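McyG protein (Microcystis aeruginosa PCC 7806, PDB 4R0M) probably activates a phenylalanine-type substrate as its acyl-adenylate for transfer to its carrier domain in microcystin synthesis. Local coordinates at residues A[385-390]-A[431-436]; A[332-337]-A[419-424]; A[342-347]-A[370-375]. All coordinates share one frame; numbering follows the deposited sequence.

In the fold
Interactions 2 and 3 bridge the small antiparallel sheet of the adenylation domain and its large mixed sheet, interaction 1 lies inside the smaller one, and each reaches the phenylalanyl-adenylate. Interaction 2 lies centrally, its centre about 9 Å from that of interaction 1 and about 8 Å from that of interaction 3; interactions 1 and 3 are about 12 Å apart. Strand 421-426 runs between the two strands of interaction 1, with Gly434 O 2.7 Å from Leu422 N. Strand 330-336 pairs with 341-345 of interaction 3, Phe334 O lying 2.8 Å from Ile343 N. Residues 332-337 and Asp421 hold adenine, ribose and phosphate, Arg435 of interaction 1 backs Asp421, and Gly342 of interaction 3 meets the phenyl ring.

Interaction 1. Residues A[385-390]-A[431-436]; sequences REIGRL and FITGRE. With FA5 (adenosine-5'-[phenylalaninyl-phosphate]), chain C.
Ile387, Arg389 and Leu390 meet Thr433, Glu436 and Ile432 over strand 421-426, which pairs with both of their strands in the curled antiparallel sheet, the barrel-like part of the adenylation domain. The touching parts, 387-390 and 432-436, run 84° apart and meet through side chains at three points. Two of these are van der Waals packing. Ile387 and Thr433 reach for each other tip to tip: CD1 of Ile387 lies 3.7 Å from CG2 of Thr433, and its CG2 rests on Thr433 OG1, whose weak hydrogen bond goes to Leu422 O. Deeper in, Leu390 and Ile432 cross at about a right angle, CD2 of Leu390 being 3.7 Å from CD1 of Ile432, and Phe334 packs on both. Thr433 and Gly434 both face Leu422 in a classic beta bulge. The charged pair sits at the far end. CD of Arg389 lies 3.3 Å from Glu436 OE2, and the bend at the third torsion sets the course of NE beyond it. NE stays 4.1 Å from the same OE2, beyond a salt bridge, though the attraction probably favours the pairing; guanidinium and carboxylate planes are 24° apart, and NH2 of Arg389 is hydrogen-bonded to Asn379. On the nucleotide side, Arg435 extends from CG to NE and hydrogen-bonds Thr419 O through NH1, while CG2 of Ile432 touches the adenine at C2, 3.6 Å away.

Interaction 2. Residues A[332-337]-A[419-424]; sequences PAFGMT and TGDLGY. With FA5 (adenosine-5'-[phenylalaninyl-phosphate]), chain C.
Met336, modelled as selenomethionine, and Thr419 cross at about a right angle where two nucleotide-binding motifs of adenylation domains face each other: the end of strand 330-336, corresponding to core motif A5, and the Thr-Gly-Asp turn of motif A7. The selenium of Met336 lies 3.7 Å from CG2 of Thr419. With CG held between the backbone N and the carbonyl carbon (chi1 58°) and a further bend at the third torsion, the chain carries CE to the ribose, 3.5 Å from O3' of the adenylate. Thr419 turns its methyl to this contact and keeps OG1 for the backbone: OG1 accepts from Asp421 N at 3.0 Å in an ST turn and is also hydrogen-bonded to Leu390 O. The ST turn thus ties the Thr419 side chain to the backbone of Asp421. Phe334 comes at Asp421 from the opposite direction and offers a ring edge. Its CZ is 3.4 Å from Asp421 OD2, which lies in the ring plane, and the carboxylate stands at 90° to the ring. The Asp421 carboxylate grips both ribose hydroxyls, O2' giving its proton to OD1 at 2.5 Å and O3' to OD2, and the salt bridge from Arg435 to OD1 probably steadies it. With an alanine in place of Asp421, both ribose hydroxyls would probably lose their acceptors and Arg435 the mate to its charge. Along the strand, Gly335 O accepts from the amino N of the phenylalanyl group at 2.6 Å, and Thr337 OG1 donates to phosphate oxygen OP2 at 2.7 Å.

Interaction 3. Residues A[342-347]-A[370-375]; sequences GITWSA and ATIRIV. With FA5 (adenosine-5'-[phenylalaninyl-phosphate]), chain C.
Ile343 carries CG1 opposite its backbone N (chi1 -167°) and stays extended through the next torsion, which lays the end of the branch against Ala370: CG1 is 4.0 Å and CD1 4.1 Å from CB of that alanine. Ile372 reaches back by a different route. Its CG1 lies between the backbone N and the carbonyl carbon (chi1 64°), and the straight chain beyond brings CD1 to 3.9 Å from CG2 of Thr344, the two side chains crossing at about a right angle. Thr344 presents only its methyl to the isoleucine; its OG1 is hydrogen-bonded to Leu363 O and accepts a weak bond from Phe334 N, so the hydroxyl is satisfied away from the apolar contact. Ile343 and Thr344, though neighbours in sequence, can both take part because they form a classic beta bulge opposite Phe334. The contact joins two sheets of the adenylation domain: strand 341-345 belongs to the large mixed sheet, beside the strand that holds the nucleotide, and strand 370-375 to the curled antiparallel sheet, where it pairs with 388-394. Phe334 and Val397 also pack on Ile343, and Ile392 and Leu8 on Ile372. On the other side of strand 341-345 lies the phenylalanyl end of the ligand. Gly342 passes close to it, its N 3.5 Å from CE1 of the phenyl ring; a beta carbon at this position would run into the Trp345 ring. Trp345, packed against helix 196-210 through Met202 and Met209, brings CH2 to 4.3 Å from CZ of the phenyl ring.

Interaction 1. Residues A[385-390]-A[431-436]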
loop_
_atom_site.group_PDB
_atom_site.type_symbol
_atom_site.label_atom_id
_atom_site.label_comp_id
_atom_site.label_asym_id
_atom_site.label_seq_id
_atom_site.Cartn_x
_atom_site.Cartn_y
_atom_site.Cartn_z
ATOM N N ARG A 385 -9.610 17.969 18.177
ATOM C CA ARG A 385 -10.581 16.954 18.626
ATOM C C ARG A 385 -11.881 16.868 17.807
ATOM O O ARG A 385 -12.750 16.050 18.118
ATOM C CB ARG A 385 -10.902 17.088 20.130
ATOM C CG ARG A 385 -9.728 16.871 21.080
ATOM C CD ARG A 385 -9.370 15.399 21.243
ATOM N NE ARG A 385 -10.461 14.615 21.824
ATOM C CZ ARG A 385 -10.404 13.307 22.068
ATOM N NH1 ARG A 385 -9.307 12.615 21.787
ATOM N NH2 ARG A 385 -11.451 12.687 22.595
ATOM N N GLU A 386 -12.021 17.696 16.770
ATOM C CA GLU A 386 -13.190 17.590 15.880
ATOM C C GLU A 386 -12.833 17.281 14.423
ATOM O O GLU A 386 -11.816 17.751 13.906
ATOM C CB GLU A 386 -14.134 18.797 16.010
ATOM C CG GLU A 386 -13.657 20.103 15.396
ATOM C CD GLU A 386 -14.722 21.184 15.463
ATOM O OE1 GLU A 386 -15.057 21.626 16.585
ATOM O OE2 GLU A 386 -15.227 21.593 14.395
ATOM N N ILE A 387 -13.696 16.498 13.775
ATOM C CA ILE A 387 -13.443 15.935 12.443
ATOM C C ILE A 387 -13.417 16.992 11.336
ATOM O O ILE A 387 -14.228 17.919 11.327
ATOM C CB ILE A 387 -14.488 14.848 12.069
ATOM C CG1 ILE A 387 -14.938 14.031 13.297
ATOM C CG2 ILE A 387 -13.972 13.950 10.947
ATOM C CD1 ILE A 387 -13.902 13.094 13.886
ATOM N N GLY A 388 -12.475 16.832 10.409
ATOM C CA GLY A 388 -12.374 17.679 9.222
ATOM C C GLY A 388 -11.496 17.048 8.153
ATOM O O GLY A 388 -11.044 15.908 8.303
ATOM N N ARG A 389 -11.251 17.793 7.077
ATOM C CA ARG A 389 -10.454 17.300 5.952
ATOM C C ARG A 389 -8.960 17.464 6.229
ATOM O O ARG A 389 -8.507 18.543 6.625
ATOM C CB ARG A 389 -10.827 18.014 4.644
ATOM C CG ARG A 389 -12.310 18.319 4.477
ATOM C CD ARG A 389 -12.729 18.476 3.017
ATOM N NE ARG A 389 -11.830 19.318 2.223
ATOM C CZ ARG A 389 -11.854 20.650 2.201
ATOM N NH1 ARG A 389 -12.724 21.320 2.942
ATOM N NH2 ARG A 389 -10.995 21.316 1.443
ATOM N N LEU A 390 -8.202 16.388 6.019
ATOM C CA LEU A 390 -6.757 16.401 6.234
ATOM C C LEU A 390 -6.021 17.020 5.055
ATOM O O LEU A 390 -6.204 16.607 3.908
ATOM C CB LEU A 390 -6.230 14.986 6.508
ATOM C CG LEU A 390 -4.713 14.782 6.648
ATOM C CD1 LEU A 390 -4.151 15.459 7.891
ATOM C CD2 LEU A 390 -4.377 13.300 6.655
ATOM N N PHE A 431 -5.192 11.556 13.941
ATOM C CA PHE A 431 -6.169 10.482 14.077
ATOM C C PHE A 431 -7.051 10.474 12.829
ATOM O O PHE A 431 -7.859 11.384 12.632
ATOM C CB PHE A 431 -7.046 10.698 15.318
ATOM C CG PHE A 431 -6.310 10.594 16.632
ATOM C CD1 PHE A 431 -5.495 11.632 17.081
ATOM C CD2 PHE A 431 -6.467 9.473 17.442
ATOM C CE1 PHE A 431 -4.829 11.538 18.295
ATOM C CE2 PHE A 431 -5.808 9.376 18.658
ATOM C CZ PHE A 431 -4.988 10.410 19.085
ATOM N N ILE A 432 -6.886 9.461 11.979
ATOM C CA ILE A 432 -7.754 9.297 10.809
ATOM C C ILE A 432 -9.054 8.613 11.236
ATOM O O ILE A 432 -9.028 7.613 11.957
ATOM C CB ILE A 432 -7.053 8.521 9.660
ATOM C CG1 ILE A 432 -5.858 9.313 9.102
ATOM C CG2 ILE A 432 -8.030 8.170 8.541
ATOM C CD1 ILE A 432 -6.192 10.657 8.485
ATOM N N THR A 433 -10.182 9.167 10.800
ATOM C CA THR A 433 -11.502 8.656 11.182
ATOM C C THR A 433 -12.240 8.003 10.014
ATOM O O THR A 433 -13.004 7.052 10.203
ATOM C CB THR A 433 -12.380 9.757 11.809
ATOM O OG1 THR A 433 -12.399 10.907 10.953
ATOM C CG2 THR A 433 -11.835 10.160 13.169
ATOM N N GLY A 434 -12.009 8.518 8.810
ATOM C CA GLY A 434 -12.597 7.951 7.603
ATOM C C GLY A 434 -12.076 8.597 6.335
ATOM O O GLY A 434 -11.115 9.372 6.365
ATOM N N ARG A 435 -12.712 8.262 5.217
ATOM C CA ARG A 435 -12.395 8.857 3.925
ATOM C C ARG A 435 -13.626 9.557 3.349
ATOM O O ARG A 435 -14.756 9.095 3.536
ATOM C CB ARG A 435 -11.861 7.793 2.956
ATOM C CG ARG A 435 -11.552 8.318 1.564
ATOM C CD ARG A 435 -10.430 7.558 0.884
ATOM N NE ARG A 435 -10.060 8.216 -0.367
ATOM C CZ ARG A 435 -9.147 9.178 -0.481
ATOM N NH1 ARG A 435 -8.472 9.606 0.580
ATOM N NH2 ARG A 435 -8.903 9.710 -1.669
ATOM N N GLU A 436 -13.392 10.673 2.657
ATOM C CA GLU A 436 -14.453 11.459 2.028
ATOM C C GLU A 436 -15.338 10.625 1.105
ATOM O O GLU A 436 -14.854 9.728 0.408
ATOM C CB GLU A 436 -13.864 12.636 1.247
ATOM C CG GLU A 436 -13.546 13.856 2.095
ATOM C CD GLU A 436 -13.272 15.090 1.257
ATOM O OE1 GLU A 436 -12.234 15.128 0.560
ATOM O OE2 GLU A 436 -14.096 16.029 1.296
HETATM C C FA5 C . -0.905 3.680 0.672
HETATM O O FA5 C . -1.741 2.818 0.911
HETATM C CA FA5 C . 0.010 4.169 1.766
HETATM N N FA5 C . -0.869 4.495 2.863
HETATM C CB FA5 C . 0.999 3.089 2.228
HETATM C CG FA5 C . 1.906 3.373 3.433
HETATM C CD1 FA5 C . 1.682 4.396 4.355
HETATM C CD2 FA5 C . 3.022 2.550 3.634
HETATM C CE1 FA5 C . 2.550 4.594 5.436
HETATM C CE2 FA5 C . 3.893 2.734 4.714
HETATM C CZ FA5 C . 3.656 3.765 5.622
HETATM P P FA5 C . -2.157 4.658 -1.535
HETATM O OP1 FA5 C . -2.625 3.466 -2.327
HETATM O OP2 FA5 C . -1.837 5.936 -2.269
HETATM O OP3 FA5 C . -0.843 4.232 -0.680
HETATM O "O5'" FA5 C . -3.313 4.965 -0.454
HETATM C "C5'" FA5 C . -3.257 6.074 0.439
HETATM C "C4'" FA5 C . -4.541 6.090 1.254
HETATM O "O4'" FA5 C . -4.646 4.952 2.119
HETATM C "C3'" FA5 C . -4.638 7.284 2.181
HETATM O "O3'" FA5 C . -5.091 8.455 1.503
HETATM C "C2'" FA5 C . -5.636 6.801 3.208
HETATM O "O2'" FA5 C . -6.975 6.978 2.730
HETATM C "C1'" FA5 C . -5.355 5.317 3.307
HETATM N N9 FA5 C . -4.520 5.070 4.511
HETATM C C8 FA5 C . -3.193 4.846 4.514
HETATM N N7 FA5 C . -2.723 4.653 5.771
HETATM C C5 FA5 C . -3.768 4.762 6.610
HETATM C C6 FA5 C . -3.981 4.671 8.077
HETATM N N6 FA5 C . -2.954 4.419 8.920
HETATM N N1 FA5 C . -5.238 4.849 8.549
HETATM C C2 FA5 C . -6.274 5.106 7.724
HETATM N N3 FA5 C . -6.156 5.196 6.385
HETATM C C4 FA5 C . -4.951 5.040 5.777
#

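Interaction 2. Residues A[332-337]-A[419-424]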
loop_
_atom_site.group_PDB
_atom_site.type_symbol
_atom_site.label_atom_id
_atom_site.label_comp_id
_atom_site.label_asym_id
_atom_site.label_seq_id
_atom_site.Cartn_x
_atom_site.Cartn_y
_atom_site.Cartn_z
ATOM N N PRO A 332 1.617 2.399 14.418
ATOM C CA PRO A 332 0.606 2.868 13.474
ATOM C C PRO A 332 1.058 4.171 12.819
ATOM O O PRO A 332 1.604 5.042 13.493
ATOM C CB PRO A 332 -0.632 3.100 14.351
ATOM C CG PRO A 332 -0.144 3.071 15.760
ATOM C CD PRO A 332 1.055 2.183 15.761
ATOM N N ALA A 333 0.848 4.294 11.513
ATOM C CA ALA A 333 1.351 5.445 10.771
ATOM C C ALA A 333 0.399 5.860 9.661
ATOM O O ALA A 333 -0.412 5.061 9.197
ATOM C CB ALA A 333 2.721 5.129 10.192
ATOM N N PHE A 334 0.501 7.116 9.240
ATOM C CA PHE A 334 -0.209 7.569 8.053
ATOM C C PHE A 334 0.762 7.884 6.923
ATOM O O PHE A 334 1.827 8.467 7.142
ATOM C CB PHE A 334 -1.090 8.786 8.349
ATOM C CG PHE A 334 -1.814 9.314 7.140
ATOM C CD1 PHE A 334 -2.968 8.693 6.674
ATOM C CD2 PHE A 334 -1.332 10.426 6.458
ATOM C CE1 PHE A 334 -3.631 9.176 5.555
ATOM C CE2 PHE A 334 -1.986 10.910 5.336
ATOM C CZ PHE A 334 -3.139 10.285 4.885
ATOM N N GLY A 335 0.378 7.489 5.715
ATOM C CA GLY A 335 1.130 7.806 4.514
ATOM C C GLY A 335 0.288 7.585 3.274
ATOM O O GLY A 335 -0.817 7.042 3.348
HETATM N N MSE A 336 0.812 8.023 2.134
HETATM C CA MSE A 336 0.142 7.846 0.847
HETATM C C MSE A 336 1.166 7.937 -0.244
HETATM O O MSE A 336 2.313 8.325 0.002
HETATM C CB MSE A 336 -0.977 8.874 0.649
HETATM C CG MSE A 336 -0.528 10.330 0.721
HETATM SE SE MSE A 336 -2.059 11.469 1.218
HETATM C CE MSE A 336 -3.305 10.979 -0.231
ATOM N N THR A 337 0.761 7.574 -1.458
ATOM C CA THR A 337 1.616 7.687 -2.636
ATOM C C THR A 337 2.078 9.132 -2.833
ATOM O O THR A 337 3.229 9.382 -3.196
ATOM C CB THR A 337 0.886 7.179 -3.898
ATOM O OG1 THR A 337 0.413 5.846 -3.667
ATOM C CG2 THR A 337 1.808 7.176 -5.104
ATOM N N THR A 419 -5.846 15.544 0.925
ATOM C CA THR A 419 -5.626 14.101 0.853
ATOM C C THR A 419 -6.894 13.329 0.486
ATOM O O THR A 419 -6.823 12.215 -0.042
ATOM C CB THR A 419 -5.094 13.556 2.194
ATOM O OG1 THR A 419 -6.121 13.642 3.188
ATOM C CG2 THR A 419 -3.873 14.350 2.661
ATOM N N GLY A 420 -8.049 13.924 0.775
ATOM C CA GLY A 420 -9.333 13.242 0.628
ATOM C C GLY A 420 -9.656 12.380 1.837
ATOM O O GLY A 420 -10.597 11.583 1.805
ATOM N N ASP A 421 -8.869 12.540 2.900
ATOM C CA ASP A 421 -9.064 11.802 4.147
ATOM C C ASP A 421 -9.686 12.668 5.240
ATOM O O ASP A 421 -9.507 13.890 5.260
ATOM C CB ASP A 421 -7.739 11.208 4.639
ATOM C CG ASP A 421 -7.259 10.060 3.774
ATOM O OD1 ASP A 421 -8.024 9.088 3.594
ATOM O OD2 ASP A 421 -6.114 10.130 3.278
ATOM N N LEU A 422 -10.413 12.017 6.145
ATOM C CA LEU A 422 -11.073 12.693 7.258
ATOM C C LEU A 422 -10.468 12.281 8.593
ATOM O O LEU A 422 -10.109 11.119 8.791
ATOM C CB LEU A 422 -12.576 12.389 7.257
ATOM C CG LEU A 422 -13.423 12.908 6.089
ATOM C CD1 LEU A 422 -14.709 12.104 5.969
ATOM C CD2 LEU A 422 -13.723 14.394 6.232
ATOM N N GLY A 423 -10.362 13.242 9.505
ATOM C CA GLY A 423 -9.848 12.978 10.843
ATOM C C GLY A 423 -9.726 14.214 11.711
ATOM O O GLY A 423 -10.304 15.261 11.409
ATOM N N TYR A 424 -8.968 14.083 12.797
ATOM C CA TYR A 424 -8.746 15.185 13.729
ATOM C C TYR A 424 -7.341 15.150 14.312
ATOM O O TYR A 424 -6.658 14.122 14.257
ATOM C CB TYR A 424 -9.792 15.170 14.855
ATOM C CG TYR A 424 -9.754 13.941 15.744
ATOM C CD1 TYR A 424 -10.496 12.806 15.426
ATOM C CD2 TYR A 424 -8.985 13.921 16.911
ATOM C CE1 TYR A 424 -10.468 11.682 16.239
ATOM C CE2 TYR A 424 -8.951 12.802 17.728
ATOM C CZ TYR A 424 -9.694 11.687 17.388
ATOM O OH TYR A 424 -9.665 10.573 18.192
HETATM C C FA5 C . -0.905 3.680 0.672
HETATM O O FA5 C . -1.741 2.818 0.911
HETATM C CA FA5 C . 0.010 4.169 1.766
HETATM N N FA5 C . -0.869 4.495 2.863
HETATM C CB FA5 C . 0.999 3.089 2.228
HETATM C CG FA5 C . 1.906 3.373 3.433
HETATM C CD1 FA5 C . 1.682 4.396 4.355
HETATM C CD2 FA5 C . 3.022 2.550 3.634
HETATM C CE1 FA5 C . 2.550 4.594 5.436
HETATM C CE2 FA5 C . 3.893 2.734 4.714
HETATM C CZ FA5 C . 3.656 3.765 5.622
HETATM P P FA5 C . -2.157 4.658 -1.535
HETATM O OP1 FA5 C . -2.625 3.466 -2.327
HETATM O OP2 FA5 C . -1.837 5.936 -2.269
HETATM O OP3 FA5 C . -0.843 4.232 -0.680
HETATM O "O5'" FA5 C . -3.313 4.965 -0.454
HETATM C "C5'" FA5 C . -3.257 6.074 0.439
HETATM C "C4'" FA5 C . -4.541 6.090 1.254
HETATM O "O4'" FA5 C . -4.646 4.952 2.119
HETATM C "C3'" FA5 C . -4.638 7.284 2.181
HETATM O "O3'" FA5 C . -5.091 8.455 1.503
HETATM C "C2'" FA5 C . -5.636 6.801 3.208
HETATM O "O2'" FA5 C . -6.975 6.978 2.730
HETATM C "C1'" FA5 C . -5.355 5.317 3.307
HETATM N N9 FA5 C . -4.520 5.070 4.511
HETATM C C8 FA5 C . -3.193 4.846 4.514
HETATM N N7 FA5 C . -2.723 4.653 5.771
HETATM C C5 FA5 C . -3.768 4.762 6.610
HETATM C C6 FA5 C . -3.981 4.671 8.077
HETATM N N6 FA5 C . -2.954 4.419 8.920
HETATM N N1 FA5 C . -5.238 4.849 8.549
HETATM C C2 FA5 C . -6.274 5.106 7.724
HETATM N N3 FA5 C . -6.156 5.196 6.385
HETATM C C4 FA5 C . -4.951 5.040 5.777
#

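Interaction 3. Residues A[342-347]-A[370-375]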
loop_
_atom_site.group_PDB
_atom_site.type_symbol
_atom_site.label_atom_id
_atom_site.label_comp_id
_atom_site.label_asym_id
_atom_site.label_seq_id
_atom_site.Cartn_x
_atom_site.Cartn_y
_atom_site.Cartn_z
ATOM N N GLY A 342 5.000 6.870 4.256
ATOM C CA GLY A 342 4.879 7.447 5.603
ATOM C C GLY A 342 5.174 8.927 5.753
ATOM O O GLY A 342 6.206 9.410 5.289
ATOM N N ILE A 343 4.259 9.644 6.404
ATOM C CA ILE A 343 4.427 11.075 6.682
ATOM C C ILE A 343 4.243 11.405 8.172
ATOM O O ILE A 343 4.817 12.379 8.668
ATOM C CB ILE A 343 3.518 11.961 5.792
ATOM C CG1 ILE A 343 3.941 13.434 5.880
ATOM C CG2 ILE A 343 2.044 11.770 6.138
ATOM C CD1 ILE A 343 3.350 14.329 4.813
ATOM N N THR A 344 3.440 10.603 8.873
ATOM C CA THR A 344 3.355 10.676 10.333
ATOM C C THR A 344 3.681 9.308 10.926
ATOM O O THR A 344 3.394 8.279 10.315
ATOM C CB THR A 344 1.969 11.144 10.849
ATOM O OG1 THR A 344 0.993 10.113 10.643
ATOM C CG2 THR A 344 1.513 12.433 10.167
ATOM N N TRP A 345 4.291 9.304 12.109
ATOM C CA TRP A 345 4.670 8.062 12.779
ATOM C C TRP A 345 4.297 8.113 14.229
ATOM O O TRP A 345 4.555 9.110 14.907
ATOM C CB TRP A 345 6.170 7.806 12.647
ATOM C CG TRP A 345 6.677 7.803 11.223
ATOM C CD1 TRP A 345 7.253 8.860 10.525
ATOM C CD2 TRP A 345 6.670 6.681 10.271
ATOM N NE1 TRP A 345 7.594 8.480 9.253
ATOM C CE2 TRP A 345 7.270 7.190 9.034
ATOM C CE3 TRP A 345 6.246 5.358 10.319
ATOM C CZ2 TRP A 345 7.427 6.391 7.910
ATOM C CZ3 TRP A 345 6.408 4.562 9.179
ATOM C CH2 TRP A 345 6.982 5.070 8.004
ATOM N N SER A 346 3.679 7.040 14.716
ATOM C CA SER A 346 3.355 6.915 16.130
ATOM C C SER A 346 4.632 6.717 16.938
ATOM O O SER A 346 5.612 6.159 16.437
ATOM C CB SER A 346 2.403 5.739 16.357
ATOM O OG SER A 346 2.096 5.568 17.731
ATOM N N ALA A 347 4.614 7.182 18.185
ATOM C CA ALA A 347 5.718 6.952 19.114
ATOM C C ALA A 347 5.710 5.511 19.624
ATOM O O ALA A 347 6.701 5.035 20.181
ATOM C CB ALA A 347 5.648 7.934 20.275
ATOM N N ALA A 370 7.652 18.375 7.392
ATOM C CA ALA A 370 6.243 18.219 7.046
ATOM C C ALA A 370 5.306 18.950 8.005
ATOM O O ALA A 370 5.574 19.045 9.206
ATOM C CB ALA A 370 5.880 16.744 6.973
ATOM N N THR A 371 4.206 19.460 7.456
ATOM C CA THR A 371 3.146 20.085 8.245
ATOM C C THR A 371 1.790 19.508 7.843
ATOM O O THR A 371 1.507 19.344 6.654
ATOM C CB THR A 371 3.131 21.618 8.065
ATOM O OG1 THR A 371 4.471 22.124 8.134
ATOM C CG2 THR A 371 2.284 22.285 9.146
ATOM N N ILE A 372 0.965 19.190 8.838
ATOM C CA ILE A 372 -0.390 18.683 8.598
ATOM C C ILE A 372 -1.443 19.535 9.311
ATOM O O ILE A 372 -1.160 20.151 10.343
ATOM C CB ILE A 372 -0.543 17.189 8.983
ATOM C CG1 ILE A 372 -0.329 16.969 10.486
ATOM C CG2 ILE A 372 0.411 16.321 8.169
ATOM C CD1 ILE A 372 -0.701 15.580 10.962
ATOM N N ARG A 373 -2.653 19.573 8.751
ATOM C CA ARG A 373 -3.761 20.326 9.344
ATOM C C ARG A 373 -5.134 19.712 9.051
ATOM O O ARG A 373 -5.304 18.961 8.085
ATOM C CB ARG A 373 -3.720 21.798 8.907
ATOM C CG ARG A 373 -4.088 22.049 7.453
ATOM C CD ARG A 373 -4.037 23.530 7.124
ATOM N NE ARG A 373 -4.701 23.834 5.859
ATOM C CZ ARG A 373 -4.756 25.044 5.307
ATOM N NH1 ARG A 373 -4.179 26.083 5.900
ATOM N NH2 ARG A 373 -5.388 25.216 4.156
ATOM N N ILE A 374 -6.103 20.047 9.903
ATOM C CA ILE A 374 -7.487 19.604 9.757
ATOM C C ILE A 374 -8.376 20.832 9.564
ATOM O O ILE A 374 -8.484 21.677 10.458
ATOM C CB ILE A 374 -7.950 18.789 10.991
ATOM C CG1 ILE A 374 -7.134 17.492 11.144
ATOM C CG2 ILE A 374 -9.448 18.508 10.943
ATOM C CD1 ILE A 374 -7.312 16.463 10.041
ATOM N N VAL A 375 -9.001 20.925 8.391
ATOM C CA VAL A 375 -9.815 22.091 8.032
ATOM C C VAL A 375 -11.286 21.750 7.786
ATOM O O VAL A 375 -11.644 20.583 7.600
ATOM C CB VAL A 375 -9.254 22.832 6.790
ATOM C CG1 VAL A 375 -7.895 23.442 7.094
ATOM C CG2 VAL A 375 -9.182 21.906 5.584
HETATM C C FA5 C . -0.905 3.680 0.672
HETATM O O FA5 C . -1.741 2.818 0.911
HETATM C CA FA5 C . 0.010 4.169 1.766
HETATM N N FA5 C . -0.869 4.495 2.863
HETATM C CB FA5 C . 0.999 3.089 2.228
HETATM C CG FA5 C . 1.906 3.373 3.433
HETATM C CD1 FA5 C . 1.682 4.396 4.355
HETATM C CD2 FA5 C . 3.022 2.550 3.634
HETATM C CE1 FA5 C . 2.550 4.594 5.436
HETATM C CE2 FA5 C . 3.893 2.734 4.714
HETATM C CZ FA5 C . 3.656 3.765 5.622
HETATM P P FA5 C . -2.157 4.658 -1.535
HETATM O OP1 FA5 C . -2.625 3.466 -2.327
HETATM O OP2 FA5 C . -1.837 5.936 -2.269
HETATM O OP3 FA5 C . -0.843 4.232 -0.680
HETATM O "O5'" FA5 C . -3.313 4.965 -0.454
HETATM C "C5'" FA5 C . -3.257 6.074 0.439
HETATM C "C4'" FA5 C . -4.541 6.090 1.254
HETATM O "O4'" FA5 C . -4.646 4.952 2.119
HETATM C "C3'" FA5 C . -4.638 7.284 2.181
HETATM O "O3'" FA5 C . -5.091 8.455 1.503
HETATM C "C2'" FA5 C . -5.636 6.801 3.208
HETATM O "O2'" FA5 C . -6.975 6.978 2.730
HETATM C "C1'" FA5 C . -5.355 5.317 3.307
HETATM N N9 FA5 C . -4.520 5.070 4.511
HETATM C C8 FA5 C . -3.193 4.846 4.514
HETATM N N7 FA5 C . -2.723 4.653 5.771
HETATM C C5 FA5 C . -3.768 4.762 6.610
HETATM C C6 FA5 C . -3.981 4.671 8.077
HETATM N N6 FA5 C . -2.954 4.419 8.920
HETATM N N1 FA5 C . -5.238 4.849 8.549
HETATM C C2 FA5 C . -6.274 5.106 7.724
HETATM N N3 FA5 C . -6.156 5.196 6.385
HETATM C C4 FA5 C . -4.951 5.040 5.777
#